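Local coordinates for protein Myo-inositol phosphohydrolase (Mitsuokella multacida, PDB 4WU3) that probably removes phosphate groups from inositol polyphosphates, as a phytase of the protein-tyrosine-phosphatase-like family, and binds inositol-(1,3,4,5)-tetrakisphosphate, at residues L160-R173 / S183-E195. The protein carries 2 engineered substitutions. Residues are numbered along the deposited sequence; the frame is centred on the assembly and turned at random.
Sequences LASLKGSTVKSIYR and SPVYVNYNKVRTE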
loop_
_atom_site.group_PDB
_atom_site.type_symbol
_atom_site.label_atom_id
_atom_site.label_comp_id
_atom_site.label_asym_id
_atom_site.label_seq_id
_atom_site.Cartn_x
_atom_site.Cartn_y
_atom_site.Cartn_z
ATOM N N LEU A 160 6.463 5.420 -29.409
ATOM C CA LEU A 160 6.142 4.659 -30.603
ATOM C C LEU A 160 6.668 5.366 -31.856
ATOM O O LEU A 160 7.199 4.728 -32.776
ATOM C CB LEU A 160 4.624 4.470 -30.697
ATOM C CG LEU A 160 4.057 3.459 -29.699
ATOM C CD1 LEU A 160 2.563 3.611 -29.489
ATOM C CD2 LEU A 160 4.375 2.052 -30.181
ATOM N N ALA A 161 6.524 6.690 -31.883
ATOM C CA ALA A 161 6.973 7.476 -33.019
ATOM C C ALA A 161 8.461 7.266 -33.244
ATOM O O ALA A 161 8.915 7.243 -34.376
ATOM C CB ALA A 161 6.668 8.955 -32.814
ATOM N N SER A 162 9.213 7.081 -32.169
ATOM C CA SER A 162 10.660 6.899 -32.271
ATOM C C SER A 162 11.067 5.580 -32.975
ATOM O O SER A 162 12.235 5.384 -33.299
ATOM C CB SER A 162 11.293 6.967 -30.881
ATOM O OG SER A 162 11.078 5.755 -30.175
ATOM N N LEU A 163 10.111 4.687 -33.210
ATOM C CA LEU A 163 10.397 3.405 -33.870
ATOM C C LEU A 163 10.116 3.440 -35.381
ATOM O O LEU A 163 10.524 2.538 -36.123
ATOM C CB LEU A 163 9.578 2.280 -33.229
ATOM C CG LEU A 163 9.596 2.199 -31.698
ATOM C CD1 LEU A 163 8.689 1.088 -31.181
ATOM C CD2 LEU A 163 11.020 1.999 -31.210
ATOM N N LYS A 164 9.409 4.472 -35.829
ATOM C CA LYS A 164 9.129 4.656 -37.243
ATOM C C LYS A 164 10.439 5.062 -37.902
ATOM O O LYS A 164 11.335 5.572 -37.254
ATOM C CB LYS A 164 8.058 5.726 -37.439
ATOM C CG LYS A 164 6.783 5.446 -36.662
ATOM C CD LYS A 164 5.714 6.506 -36.907
ATOM C CE LYS A 164 4.435 6.171 -36.156
ATOM N NZ LYS A 164 3.250 6.928 -36.650
ATOM N N GLY A 165 10.600 4.807 -39.179
ATOM C CA GLY A 165 11.916 5.056 -39.782
ATOM C C GLY A 165 12.927 3.932 -39.559
ATOM O O GLY A 165 14.053 4.001 -40.049
ATOM N N SER A 166 12.557 2.922 -38.774
ATOM C CA SER A 166 13.280 1.661 -38.776
ATOM C C SER A 166 12.275 0.595 -39.189
ATOM O O SER A 166 11.064 0.807 -39.078
ATOM C CB SER A 166 13.869 1.327 -37.405
ATOM O OG SER A 166 14.753 2.330 -36.939
ATOM N N THR A 167 12.767 -0.535 -39.689
ATOM C CA THR A 167 11.899 -1.642 -40.083
ATOM C C THR A 167 12.290 -2.935 -39.385
ATOM O O THR A 167 11.704 -3.986 -39.625
ATOM C CB THR A 167 11.948 -1.887 -41.591
ATOM O OG1 THR A 167 13.299 -2.171 -41.986
ATOM C CG2 THR A 167 11.434 -0.669 -42.341
ATOM N N VAL A 168 13.285 -2.845 -38.518
ATOM C CA VAL A 168 13.735 -3.986 -37.746
ATOM C C VAL A 168 14.362 -3.476 -36.446
ATOM O O VAL A 168 14.997 -2.420 -36.423
ATOM C CB VAL A 168 14.732 -4.829 -38.553
ATOM C CG1 VAL A 168 15.885 -3.959 -39.030
ATOM C CG2 VAL A 168 15.229 -6.004 -37.722
ATOM N N LYS A 169 14.138 -4.210 -35.364
ATOM C CA LYS A 169 14.595 -3.797 -34.052
ATOM C C LYS A 169 14.748 -4.996 -33.135
ATOM O O LYS A 169 13.913 -5.904 -33.127
ATOM C CB LYS A 169 13.593 -2.818 -33.425
ATOM C CG LYS A 169 14.197 -1.851 -32.426
ATOM C CD LYS A 169 13.779 -0.434 -32.714
ATOM C CE LYS A 169 14.338 0.571 -31.726
ATOM N NZ LYS A 169 15.542 1.272 -32.256
ATOM N N SER A 170 15.823 -4.985 -32.358
ATOM C CA SER A 170 16.038 -5.982 -31.330
ATOM C C SER A 170 15.085 -5.668 -30.183
ATOM O O SER A 170 15.148 -4.588 -29.610
ATOM C CB SER A 170 17.495 -5.950 -30.853
ATOM O OG SER A 170 17.767 -7.022 -29.966
ATOM N N ILE A 171 14.179 -6.590 -29.871
ATOM C CA ILE A 171 13.174 -6.352 -28.820
ATOM C C ILE A 171 13.225 -7.461 -27.785
ATOM O O ILE A 171 13.210 -8.654 -28.128
ATOM C CB ILE A 171 11.748 -6.343 -29.372
ATOM C CG1 ILE A 171 11.626 -5.397 -30.565
ATOM C CG2 ILE A 171 10.769 -5.951 -28.279
ATOM C CD1 ILE A 171 11.425 -3.950 -30.196
ATOM N N TYR A 172 13.275 -7.070 -26.518
ATOM C CA TYR A 172 13.397 -8.049 -25.442
ATOM C C TYR A 172 12.172 -8.964 -25.430
ATOM O O TYR A 172 11.063 -8.557 -25.789
ATOM C CB TYR A 172 13.571 -7.369 -24.070
ATOM C CG TYR A 172 14.911 -6.695 -23.849
ATOM C CD1 TYR A 172 16.047 -7.431 -23.551
ATOM C CD2 TYR A 172 15.029 -5.309 -23.913
ATOM C CE1 TYR A 172 17.270 -6.811 -23.343
ATOM C CE2 TYR A 172 16.241 -4.679 -23.708
ATOM C CZ TYR A 172 17.359 -5.435 -23.422
ATOM O OH TYR A 172 18.562 -4.804 -23.214
ATOM N N ARG A 173 12.390 -10.207 -25.027
ATOM C CA ARG A 173 11.301 -11.123 -24.753
ATOM C C ARG A 173 10.951 -11.018 -23.274
ATOM O O ARG A 173 11.557 -10.239 -22.539
ATOM C CB ARG A 173 11.684 -12.549 -25.134
ATOM C CG ARG A 173 11.556 -12.799 -26.629
ATOM C CD ARG A 173 12.090 -14.162 -27.032
ATOM N NE ARG A 173 13.552 -14.189 -27.029
ATOM C CZ ARG A 173 14.290 -15.192 -27.503
ATOM N NH1 ARG A 173 13.708 -16.269 -28.022
ATOM N NH2 ARG A 173 15.619 -15.113 -27.458
ATOM N N SER A 183 16.126 -12.460 -23.004
ATOM C CA SER A 183 16.993 -12.077 -24.125
ATOM C C SER A 183 16.205 -11.800 -25.405
ATOM O O SER A 183 15.210 -12.462 -25.701
ATOM C CB SER A 183 18.083 -13.127 -24.371
ATOM O OG SER A 183 17.531 -14.365 -24.769
ATOM N N PRO A 184 16.656 -10.805 -26.170
ATOM C CA PRO A 184 15.866 -10.232 -27.251
ATOM C C PRO A 184 15.844 -11.047 -28.538
ATOM O O PRO A 184 16.705 -11.889 -28.756
ATOM C CB PRO A 184 16.548 -8.881 -27.492
ATOM C CG PRO A 184 17.961 -9.093 -27.084
ATOM C CD PRO A 184 17.918 -10.080 -25.950
ATOM N N VAL A 185 14.838 -10.791 -29.369
ATOM C CA VAL A 185 14.848 -11.240 -30.750
ATOM C C VAL A 185 14.622 -10.037 -31.633
ATOM O O VAL A 185 14.196 -8.986 -31.162
ATOM C CB VAL A 185 13.738 -12.246 -31.091
ATOM C CG1 VAL A 185 13.660 -13.338 -30.088
ATOM C CG2 VAL A 185 12.392 -11.575 -31.126
ATOM N N TYR A 186 14.925 -10.204 -32.913
ATOM C CA TYR A 186 14.688 -9.165 -33.889
ATOM C C TYR A 186 13.262 -9.255 -34.427
ATOM O O TYR A 186 12.773 -10.330 -34.794
ATOM C CB TYR A 186 15.705 -9.265 -35.018
ATOM C CG TYR A 186 17.112 -8.904 -34.605
ATOM C CD1 TYR A 186 17.535 -7.591 -34.642
ATOM C CD2 TYR A 186 18.025 -9.880 -34.195
ATOM C CE1 TYR A 186 18.823 -7.243 -34.285
ATOM C CE2 TYR A 186 19.319 -9.539 -33.827
ATOM C CZ TYR A 186 19.710 -8.218 -33.880
ATOM O OH TYR A 186 20.984 -7.844 -33.523
ATOM N N VAL A 187 12.597 -8.112 -34.446
ATOM C CA VAL A 187 11.233 -8.012 -34.922
ATOM C C VAL A 187 11.218 -7.160 -36.184
ATOM O O VAL A 187 11.755 -6.044 -36.194
ATOM C CB VAL A 187 10.350 -7.352 -33.859
ATOM C CG1 VAL A 187 8.932 -7.182 -34.368
ATOM C CG2 VAL A 187 10.370 -8.177 -32.585
ATOM N N ASN A 188 10.629 -7.692 -37.251
ATOM C CA ASN A 188 10.536 -6.959 -38.504
ATOM C C ASN A 188 9.154 -6.357 -38.602
ATOM O O ASN A 188 8.182 -6.990 -38.230
ATOM C CB ASN A 188 10.769 -7.872 -39.704
ATOM C CG ASN A 188 12.149 -8.474 -39.718
ATOM O OD1 ASN A 188 12.360 -9.571 -39.238
ATOM N ND2 ASN A 188 13.092 -7.755 -40.247
ATOM N N TYR A 189 9.074 -5.133 -39.101
ATOM C CA TYR A 189 7.812 -4.428 -39.161
ATOM C C TYR A 189 7.898 -3.302 -40.178
ATOM O O TYR A 189 8.978 -2.794 -40.472
ATOM C CB TYR A 189 7.463 -3.853 -37.776
ATOM C CG TYR A 189 8.452 -2.833 -37.239
ATOM C CD1 TYR A 189 9.602 -3.233 -36.551
ATOM C CD2 TYR A 189 8.231 -1.466 -37.397
ATOM C CE1 TYR A 189 10.503 -2.298 -36.051
ATOM C CE2 TYR A 189 9.124 -0.531 -36.907
ATOM C CZ TYR A 189 10.256 -0.946 -36.235
ATOM O OH TYR A 189 11.144 -0.009 -35.743
ATOM N N ASN A 190 6.755 -2.908 -40.705
ATOM C CA ASN A 190 6.681 -1.703 -41.512
ATOM C C ASN A 190 5.491 -0.853 -41.085
ATOM O O ASN A 190 5.053 0.033 -41.812
ATOM C CB ASN A 190 6.590 -2.060 -42.990
ATOM C CG ASN A 190 5.399 -2.925 -43.299
ATOM O OD1 ASN A 190 4.377 -2.865 -42.607
ATOM N ND2 ASN A 190 5.516 -3.738 -44.343
ATOM N N LYS A 191 4.992 -1.138 -39.886
ATOM C CA LYS A 191 3.889 -0.403 -39.280
ATOM C C LYS A 191 4.091 -0.228 -37.788
ATOM O O LYS A 191 4.425 -1.176 -37.098
ATOM C CB LYS A 191 2.608 -1.190 -39.449
ATOM C CG LYS A 191 1.737 -0.716 -40.569
ATOM C CD LYS A 191 0.407 -1.452 -40.547
ATOM C CE LYS A 191 0.412 -2.675 -41.440
ATOM N NZ LYS A 191 -0.915 -3.342 -41.382
ATOM N N VAL A 192 3.843 0.974 -37.292
ATOM C CA VAL A 192 3.860 1.236 -35.855
ATOM C C VAL A 192 2.535 1.907 -35.487
ATOM O O VAL A 192 2.155 2.905 -36.092
ATOM C CB VAL A 192 5.042 2.139 -35.464
ATOM C CG1 VAL A 192 5.153 2.252 -33.948
ATOM C CG2 VAL A 192 6.348 1.609 -36.057
ATOM N N ARG A 193 1.821 1.345 -34.519
ATOM C CA ARG A 193 0.492 1.832 -34.174
ATOM C C ARG A 193 0.281 1.835 -32.667
ATOM O O ARG A 193 0.817 0.989 -31.957
ATOM C CB ARG A 193 -0.592 0.966 -34.835
ATOM C CG ARG A 193 -0.653 1.090 -36.355
ATOM C CD ARG A 193 -1.635 0.124 -36.996
ATOM N NE ARG A 193 -1.233 -1.269 -36.852
ATOM C CZ ARG A 193 -1.954 -2.301 -37.281
ATOM N NH1 ARG A 193 -3.113 -2.091 -37.886
ATOM N NH2 ARG A 193 -1.516 -3.544 -37.110
ATOM N N THR A 194 -0.488 2.812 -32.188
ATOM C CA THR A 194 -1.085 2.744 -30.859
ATOM C C THR A 194 -2.173 1.691 -30.905
ATOM O O THR A 194 -2.601 1.294 -31.988
ATOM C CB THR A 194 -1.767 4.060 -30.468
ATOM O OG1 THR A 194 -2.808 4.361 -31.411
ATOM C CG2 THR A 194 -0.764 5.193 -30.426
ATOM N N GLU A 195 -2.646 1.250 -29.748
ATOM C CA GLU A 195 -3.710 0.246 -29.720
ATOM C C GLU A 195 -4.968 0.804 -30.360
ATOM O O GLU A 195 -5.711 0.092 -31.044
ATOM C CB GLU A 195 -4.010 -0.207 -28.285
ATOM C CG GLU A 195 -5.024 -1.341 -28.203
ATOM C CD GLU A 195 -5.085 -1.979 -26.828
ATOM O OE1 GLU A 195 -4.016 -2.276 -26.244
ATOM O OE2 GLU A 195 -6.202 -2.193 -26.332
HETATM O O HOH W 1 11.806 -5.461 -41.933
#
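V192 packs against L160 and K164 at the apolar centre, beside the ring of Y189, an example of how a chain leaving a β-hairpin can pack against the loop that led into it. The two methyls of V192 divide the work: CG1, anti to the backbone N (chi1 -173°), reaches L160 CD2 at 3.9 Å, while CG2 lies 3.9 Å from K164 CG. Beside it the Y189 ring takes T167 CA over its face in a CH-pi contact, 4.2 Å from the centroid, and K169 CB at its edge. Its OH donates to L163 O (2.6 Å), tying the ring to the consecutive turns A161-K164 and L163-S166; a phenylalanine here would probably still offer its face to T167 but leave the L163 carbonyl without its hydroxyl mate. Farther along, I171 CG1 meets V187 CG2 on one face of the hairpin, whose antiparallel strands are joined by paired bonds between K169 and V187 and between I171 and V185. At the polar end R173 NE grips S183 O (2.7 Å), nearly in the guanidinium plane, with V185 CG1 over one face. A water links T167 O to N188 ND2. The hairpin, strands 168-175 and 180-188, follows helix 149-161; I171 and Y172 touch strand 49-54, whereas L163 and V192 rest on L129 of strand 126-129.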